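Local structure of Abbfa_003403 (Acinetobacter baumannii, 4ZXH) at residues 17-22 with 80-85; 1097-1102 with 1115-1120; 1181-1186 with 1238-1243. The protein is a four-domain nonribosomal peptide synthetase that probably activates an amino acid, carries it on a phosphopantetheine arm, condenses it and releases the product through its thioesterase. One frame throughout, in Å; residues are numbered along the deposited sequence.

Contact 1 (17-22 with 80-85)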
# COMPACT_ATOMS: atom_id res chain seq x y z
N HIS A 17 -8.31 26.52 26.19
CA HIS A 17 -7.34 25.60 26.79
C HIS A 17 -6.62 24.72 25.77
O HIS A 17 -6.94 24.71 24.58
CB HIS A 17 -8.05 24.73 27.81
CG HIS A 17 -8.90 25.51 28.76
ND1 HIS A 17 -8.38 26.18 29.84
CD2 HIS A 17 -10.23 25.77 28.75
CE1 HIS A 17 -9.36 26.81 30.48
NE2 HIS A 17 -10.49 26.57 29.84
N ALA A 18 -5.61 24.00 26.26
CA ALA A 18 -4.92 23.02 25.45
C ALA A 18 -5.73 21.73 25.40
O ALA A 18 -6.60 21.52 26.24
CB ALA A 18 -3.55 22.76 26.00
N ILE A 19 -5.46 20.87 24.42
CA ILE A 19 -5.98 19.51 24.48
C ILE A 19 -4.89 18.66 25.12
O ILE A 19 -3.73 19.08 25.20
CB ILE A 19 -6.36 18.93 23.09
CG1 ILE A 19 -5.14 18.85 22.18
CG2 ILE A 19 -7.39 19.79 22.41
CD1 ILE A 19 -5.39 18.00 20.94
N SER A 20 -5.27 17.48 25.60
CA SER A 20 -4.33 16.54 26.19
C SER A 20 -3.69 15.69 25.11
O SER A 20 -4.22 15.60 24.00
CB SER A 20 -5.04 15.63 27.17
OG SER A 20 -5.95 14.80 26.46
N SER A 21 -2.58 15.04 25.43
CA SER A 21 -1.99 14.09 24.49
C SER A 21 -2.89 12.87 24.20
O SER A 21 -2.82 12.28 23.10
CB SER A 21 -0.63 13.62 25.00
OG SER A 21 0.32 14.67 24.92
N GLU A 22 -3.75 12.51 25.15
CA GLU A 22 -4.70 11.42 24.95
C GLU A 22 -5.78 11.80 23.94
O GLU A 22 -6.44 10.93 23.37
CB GLU A 22 -5.36 11.03 26.26
CG GLU A 22 -4.42 10.44 27.30
CD GLU A 22 -3.77 11.52 28.14
OE1 GLU A 22 -3.60 12.64 27.62
OE2 GLU A 22 -3.47 11.26 29.33
N GLN A 80 -0.56 27.60 15.91
CA GLN A 80 0.16 27.30 17.15
C GLN A 80 -0.34 25.97 17.75
O GLN A 80 0.08 25.59 18.85
CB GLN A 80 0.01 28.45 18.15
N GLY A 81 -1.23 25.29 17.03
CA GLY A 81 -1.71 23.97 17.43
C GLY A 81 -3.21 23.77 17.57
O GLY A 81 -4.02 24.33 16.82
N ILE A 82 -3.59 22.94 18.53
CA ILE A 82 -4.99 22.57 18.74
C ILE A 82 -5.48 23.04 20.10
O ILE A 82 -4.77 22.91 21.10
CB ILE A 82 -5.16 21.06 18.62
CG1 ILE A 82 -4.50 20.58 17.32
CG2 ILE A 82 -6.63 20.66 18.63
CD1 ILE A 82 -4.18 19.08 17.28
N GLU A 83 -6.68 23.61 20.14
CA GLU A 83 -7.25 24.13 21.38
C GLU A 83 -8.57 23.44 21.77
O GLU A 83 -9.22 22.82 20.93
CB GLU A 83 -7.48 25.64 21.27
CG GLU A 83 -6.24 26.50 21.48
CD GLU A 83 -6.54 28.00 21.38
OE1 GLU A 83 -7.40 28.37 20.55
OE2 GLU A 83 -5.95 28.80 22.15
N GLN A 84 -8.94 23.54 23.04
CA GLN A 84 -10.30 23.26 23.52
C GLN A 84 -10.94 24.57 23.91
O GLN A 84 -10.39 25.32 24.73
CB GLN A 84 -10.31 22.35 24.74
CG GLN A 84 -10.03 20.91 24.48
CD GLN A 84 -10.08 20.08 25.74
OE1 GLN A 84 -10.90 19.18 25.85
NE2 GLN A 84 -9.20 20.38 26.69
N LEU A 85 -12.11 24.87 23.36
CA LEU A 85 -12.85 26.04 23.79
C LEU A 85 -14.08 25.62 24.61
O LEU A 85 -14.84 24.74 24.20
CB LEU A 85 -13.27 26.88 22.59
CG LEU A 85 -12.26 27.28 21.52
CD1 LEU A 85 -12.91 28.22 20.52
CD2 LEU A 85 -11.00 27.91 22.12
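The imidazole of H17 is bonded through both of its nitrogens: ND1 to the carboxylate of D185, on helix 179-187, and NE2 to the hydroxyl of S15. Across the contact, Q84 O approaches the same ring obliquely, 4.0 Å from H17 CD2. The second flat group is the Q84 amide, which reaches along the neighbouring strand to the carbonyl of A18, the residue after H17. Its NE2 gives a 2.9 Å hydrogen bond to A18 O, meeting a lone pair in the carbonyl plane although the acceptor lies 23° out of the amide plane. The amide oxygen is taken by Q23, so both ends of the group are engaged and its rotation is fixed.

Between the backbones, H17 and Q84 form a hydrogen-bonded antiparallel pair. H17 N meets Q84 O at 2.8 Å, in the carbonyl plane. The return bond, Q84 N to H17 O, is equally short at 2.8 Å, but here the donor sits above the carbonyl plane. This pairing lays strand 13-18 along strand 81-87, the middle member of a three-stranded antiparallel sheet in the condensation domain. Beyond A18 the chain turns away into helix 21-32, with S20 as N-cap; its OG caps a backbone N of that helix, while Q23 OE1 receives the S20 N-H, consistent with a capping box.

I19 packs against strand 81-87 where the chain turns. Its CG1 stands in the crowded position between backbone N and carbonyl carbon (chi1 62°), and with an extended chi2 this brings I19 CD1 to 3.7 Å from I82 CG2. The other branch, I19 CG2, crosses obliquely over the Q84 chain, 3.5 Å from Q84 CG. The side chain of I82 lies about 10 Å from the bound 4'-phosphopantetheine.

Contact 2 (1097-1102 with 1115-1120)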
# COMPACT_ATOMS: atom_id res chain seq x y z
N GLN A 1097 9.99 38.98 -2.85
CA GLN A 1097 10.01 38.65 -4.27
C GLN A 1097 9.13 39.63 -5.06
O GLN A 1097 8.26 40.30 -4.51
CB GLN A 1097 9.52 37.21 -4.47
CG GLN A 1097 8.06 37.06 -4.19
CD GLN A 1097 7.62 35.62 -4.25
OE1 GLN A 1097 8.36 34.75 -4.73
NE2 GLN A 1097 6.43 35.35 -3.73
N SER A 1098 9.34 39.73 -6.36
CA SER A 1098 8.50 40.60 -7.18
C SER A 1098 7.10 40.03 -7.42
O SER A 1098 6.93 38.83 -7.65
CB SER A 1098 9.19 40.86 -8.53
OG SER A 1098 8.33 41.50 -9.43
N PRO A 1099 6.08 40.89 -7.35
CA PRO A 1099 4.72 40.49 -7.75
C PRO A 1099 4.68 39.88 -9.16
O PRO A 1099 3.85 39.02 -9.47
CB PRO A 1099 3.93 41.82 -7.72
CG PRO A 1099 4.69 42.70 -6.79
CD PRO A 1099 6.15 42.30 -6.92
N GLY A 1100 5.61 40.31 -10.00
CA GLY A 1100 5.70 39.77 -11.34
C GLY A 1100 5.82 38.25 -11.42
O GLY A 1100 5.48 37.67 -12.46
N LEU A 1101 6.30 37.62 -10.35
CA LEU A 1101 6.49 36.17 -10.37
C LEU A 1101 5.18 35.41 -10.18
O LEU A 1101 5.11 34.21 -10.45
CB LEU A 1101 7.48 35.72 -9.30
CG LEU A 1101 8.96 36.10 -9.41
CD1 LEU A 1101 9.81 35.34 -8.36
CD2 LEU A 1101 9.53 35.94 -10.82
N ILE A 1102 4.13 36.12 -9.73
CA ILE A 1102 2.86 35.48 -9.41
C ILE A 1102 1.68 35.96 -10.26
O ILE A 1102 0.77 35.19 -10.57
CB ILE A 1102 2.52 35.69 -7.93
CG1 ILE A 1102 3.61 35.06 -7.06
CG2 ILE A 1102 1.17 35.10 -7.60
CD1 ILE A 1102 4.61 36.06 -6.51
N ALA A 1115 9.85 50.65 -4.94
CA ALA A 1115 10.21 50.98 -3.57
C ALA A 1115 9.01 51.39 -2.71
O ALA A 1115 8.83 50.88 -1.61
CB ALA A 1115 11.27 52.07 -3.57
N THR A 1116 8.21 52.33 -3.22
CA THR A 1116 6.98 52.73 -2.56
C THR A 1116 6.08 51.52 -2.27
O THR A 1116 5.57 51.36 -1.17
CB THR A 1116 6.17 53.74 -3.40
OG1 THR A 1116 6.95 54.92 -3.60
CG2 THR A 1116 4.88 54.10 -2.70
N LEU A 1117 5.90 50.67 -3.28
CA LEU A 1117 5.07 49.48 -3.12
C LEU A 1117 5.59 48.58 -2.01
O LEU A 1117 4.80 48.12 -1.17
CB LEU A 1117 5.01 48.69 -4.43
CG LEU A 1117 4.16 47.43 -4.31
CD1 LEU A 1117 2.73 47.87 -4.09
CD2 LEU A 1117 4.29 46.52 -5.53
N TYR A 1118 6.90 48.33 -2.01
CA TYR A 1118 7.52 47.44 -1.02
C TYR A 1118 7.47 48.07 0.37
O TYR A 1118 7.17 47.38 1.35
CB TYR A 1118 8.97 47.09 -1.40
CG TYR A 1118 9.10 46.29 -2.67
CD1 TYR A 1118 7.98 45.72 -3.29
CD2 TYR A 1118 10.33 46.10 -3.27
CE1 TYR A 1118 8.09 45.00 -4.44
CE2 TYR A 1118 10.45 45.36 -4.44
CZ TYR A 1118 9.33 44.82 -5.02
OH TYR A 1118 9.45 44.11 -6.19
N ILE A 1119 7.77 49.37 0.45
CA ILE A 1119 7.70 50.08 1.72
C ILE A 1119 6.33 49.93 2.39
O ILE A 1119 6.26 49.69 3.59
CB ILE A 1119 8.01 51.58 1.56
CG1 ILE A 1119 9.52 51.79 1.53
CG2 ILE A 1119 7.44 52.37 2.70
CD1 ILE A 1119 9.92 53.20 1.21
N ALA A 1120 5.26 50.05 1.62
CA ALA A 1120 3.92 49.82 2.17
C ALA A 1120 3.79 48.39 2.68
O ALA A 1120 3.23 48.17 3.76
CB ALA A 1120 2.86 50.12 1.14
O HOH W 1 8.50 44.26 -8.99
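A water molecule, and no direct hydrogen bond, joins the polar groups of the two segments. It lies 2.8 Å from S1098 OG and 3.0 Å from Y1118 OH, bridging a loop and a helix whose nearest CA atoms, those of S1098 and Y1118, are 9.3 Å apart. The tyrosine spans most of that gap: with CG anti to its own carbonyl carbon (chi1 -65°), the side chain extends from helix 1111-1125 and brings its hydroxyl to the loop.

S1098 has its OG anti to the backbone N, where it also accepts the N-H of G1100 in an ST turn, a 3.0 Å bond between G1100 N and S1098 OG. The turn opens the short 3-10 segment 1099-1101 that follows strand 1093-1096 of the alpha/beta-hydrolase sheet.

Apolar contact flanks the water bridge. P1099 CD sits at the edge of the Y1118 ring, close to its plane and 4.1 Å from Y1118 CE1. P1099 CG and L1117 CD2 meet tip to tip at 4.0 Å.

Y1118 OH has a further partner, H1071 NE2, in the loop after strand 1067-1070, and S1098 is bonded through its backbone to G1075 of that loop. The phenol oxygen is thus held by an imidazole and a water at once, which may polarise it and would tie its position to that of H1071.

Contact 3 (1181-1186 with 1238-1243)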
# COMPACT_ATOMS: atom_id res chain seq x y z
N MET A 1181 19.64 37.99 -27.34
CA MET A 1181 20.65 38.18 -26.31
C MET A 1181 20.01 38.24 -24.91
O MET A 1181 20.60 37.78 -23.94
CB MET A 1181 21.46 39.45 -26.56
CG MET A 1181 22.72 39.57 -25.70
SD MET A 1181 23.81 38.10 -25.68
CE MET A 1181 24.80 38.48 -27.13
N LEU A 1182 18.80 38.81 -24.82
CA LEU A 1182 18.18 38.99 -23.51
C LEU A 1182 17.81 37.61 -22.97
O LEU A 1182 18.02 37.31 -21.80
CB LEU A 1182 16.97 39.92 -23.59
CG LEU A 1182 17.34 41.42 -23.67
CD1 LEU A 1182 16.13 42.34 -23.82
CD2 LEU A 1182 18.16 41.80 -22.44
N LEU A 1183 17.30 36.76 -23.86
CA LEU A 1183 17.02 35.37 -23.52
C LEU A 1183 18.28 34.62 -23.16
O LEU A 1183 18.30 33.83 -22.21
CB LEU A 1183 16.33 34.65 -24.67
CG LEU A 1183 14.82 34.49 -24.53
CD1 LEU A 1183 14.37 33.57 -25.65
CD2 LEU A 1183 14.49 33.91 -23.16
N SER A 1184 19.35 34.85 -23.91
CA SER A 1184 20.59 34.17 -23.58
C SER A 1184 21.07 34.56 -22.17
O SER A 1184 21.41 33.69 -21.36
CB SER A 1184 21.67 34.45 -24.60
OG SER A 1184 22.88 33.90 -24.13
N TRP A 1185 21.05 35.86 -21.88
CA TRP A 1185 21.34 36.33 -20.53
C TRP A 1185 20.41 35.69 -19.51
O TRP A 1185 20.87 35.17 -18.49
CB TRP A 1185 21.21 37.84 -20.43
CG TRP A 1185 22.30 38.55 -21.16
CD1 TRP A 1185 23.37 37.99 -21.78
CD2 TRP A 1185 22.42 39.95 -21.34
NE1 TRP A 1185 24.15 38.96 -22.35
CE2 TRP A 1185 23.59 40.18 -22.09
CE3 TRP A 1185 21.65 41.05 -20.94
CZ2 TRP A 1185 24.01 41.44 -22.45
CZ3 TRP A 1185 22.07 42.31 -21.30
CH2 TRP A 1185 23.24 42.49 -22.05
N PHE A 1186 19.12 35.69 -19.80
CA PHE A 1186 18.15 35.16 -18.86
C PHE A 1186 18.40 33.69 -18.56
O PHE A 1186 18.31 33.26 -17.40
CB PHE A 1186 16.74 35.34 -19.40
CG PHE A 1186 15.70 34.78 -18.50
CD1 PHE A 1186 15.59 35.24 -17.19
CD2 PHE A 1186 14.83 33.80 -18.95
CE1 PHE A 1186 14.63 34.72 -16.34
CE2 PHE A 1186 13.86 33.28 -18.09
CZ PHE A 1186 13.77 33.74 -16.78
N LEU A 1238 6.05 34.79 -17.05
CA LEU A 1238 6.07 35.58 -15.83
C LEU A 1238 7.51 35.83 -15.40
O LEU A 1238 7.86 36.94 -15.01
CB LEU A 1238 5.31 34.88 -14.69
CG LEU A 1238 3.80 34.68 -14.88
CD1 LEU A 1238 3.16 34.10 -13.65
CD2 LEU A 1238 3.17 35.99 -15.24
N TYR A 1239 8.35 34.80 -15.49
CA TYR A 1239 9.70 34.90 -14.97
C TYR A 1239 10.58 35.72 -15.89
O TYR A 1239 11.44 36.47 -15.43
CB TYR A 1239 10.32 33.51 -14.76
CG TYR A 1239 9.50 32.61 -13.85
CD1 TYR A 1239 8.63 33.16 -12.90
CD2 TYR A 1239 9.58 31.22 -13.95
CE1 TYR A 1239 7.87 32.34 -12.07
CE2 TYR A 1239 8.83 30.40 -13.13
CZ TYR A 1239 7.97 30.96 -12.19
OH TYR A 1239 7.21 30.15 -11.37
N PHE A 1240 10.38 35.56 -17.18
CA PHE A 1240 11.16 36.33 -18.14
C PHE A 1240 10.73 37.79 -18.08
O PHE A 1240 11.57 38.68 -18.00
CB PHE A 1240 11.00 35.76 -19.56
CG PHE A 1240 11.95 36.36 -20.55
CD1 PHE A 1240 13.27 36.60 -20.20
CD2 PHE A 1240 11.53 36.67 -21.84
CE1 PHE A 1240 14.15 37.16 -21.11
CE2 PHE A 1240 12.40 37.22 -22.75
CZ PHE A 1240 13.72 37.46 -22.38
N ASP A 1241 9.42 38.04 -18.08
CA ASP A 1241 8.89 39.41 -18.00
C ASP A 1241 9.35 40.15 -16.74
O ASP A 1241 9.72 41.33 -16.81
CB ASP A 1241 7.36 39.41 -18.06
CG ASP A 1241 6.82 39.20 -19.47
OD1 ASP A 1241 7.61 39.22 -20.46
OD2 ASP A 1241 5.59 39.02 -19.57
N THR A 1242 9.33 39.46 -15.60
CA THR A 1242 9.89 40.02 -14.37
C THR A 1242 11.36 40.41 -14.55
O THR A 1242 11.77 41.53 -14.21
CB THR A 1242 9.76 39.03 -13.20
OG1 THR A 1242 8.37 38.92 -12.87
CG2 THR A 1242 10.51 39.52 -11.98
N TYR A 1243 12.13 39.48 -15.10
CA TYR A 1243 13.53 39.71 -15.44
C TYR A 1243 13.69 40.97 -16.32
O TYR A 1243 14.52 41.85 -16.03
CB TYR A 1243 14.10 38.47 -16.13
CG TYR A 1243 15.55 38.57 -16.58
CD1 TYR A 1243 16.59 38.39 -15.66
CD2 TYR A 1243 15.89 38.82 -17.92
CE1 TYR A 1243 17.91 38.48 -16.05
CE2 TYR A 1243 17.21 38.90 -18.33
CZ TYR A 1243 18.21 38.73 -17.38
OH TYR A 1243 19.53 38.80 -17.74
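Three aromatic side chains, F1186, F1240 and Y1243, share one conformation at their first torsion: each places CG anti to its backbone N, as in F1186 (chi1 178°). On segments 1181-1186 and 1238-1243, whose axes pass 11.0 Å apart, this choice brings all three rings together between the helices. F1186 projects from one helix, and F1240 and Y1243 from the other.

F1186 and Y1243 lie alongside one another, running in opposite senses, with F1186 CD1 over one face of the tyrosine ring. Their centroids are 4.9 Å apart and the planes are inclined at 50°, an oblique pair. F1186 CB lies over the Y1243 ring in a CH-pi contact, 4.1 Å from its centroid. F1240 meets F1186 at a similar slant and sets its CD1 over a face of the F1186 ring. On the F1240 ring itself, L1183 CD2 lies 3.8 Å from the centroid, almost on the normal, the leucine lying across the phenylalanine, roughly perpendicular to it.

W1185 and Y1239 adopt a different first torsion, CG anti to the carbonyl carbon, which leads their rings away from the interface and leaves their CB atoms to do the touching. Y1239 CB is 4.0 Å from F1186 CZ, while W1185 CB packs on the phenol oxygen of Y1243, whose hydroxyl bonds to D1189.

With the two segments running at 105°, nearly perpendicular, the result is an aromatic cluster pinning helix 1179-1191 across helix 1233-1251, within the helical insertion between strands 1157-1163 and 1262-1267 that is consistent with the lid of an alpha/beta-hydrolase thioesterase.

In the fold
Contact 1 comes first along the chain, closing a loop over 57 intervening residues near the start of the condensation domain. Contacts 2 and 3 follow in series within the thioesterase domain, so no loop nests in or crosses another. Contact 2 closes over 12 residues, linking the loop after strand 1093-1096 to helix 1111-1125; contact 3 spans 51 residues and ties two helices of the insertion together. These last two meet directly: L1101 and G1100 pack on Y1239, T1242 and L1238, so helix 1233-1251 joins the strand-end loop to helix 1179-1191. Contact 1 stays separate, its nearest atoms about 22 Å from those of contact 2.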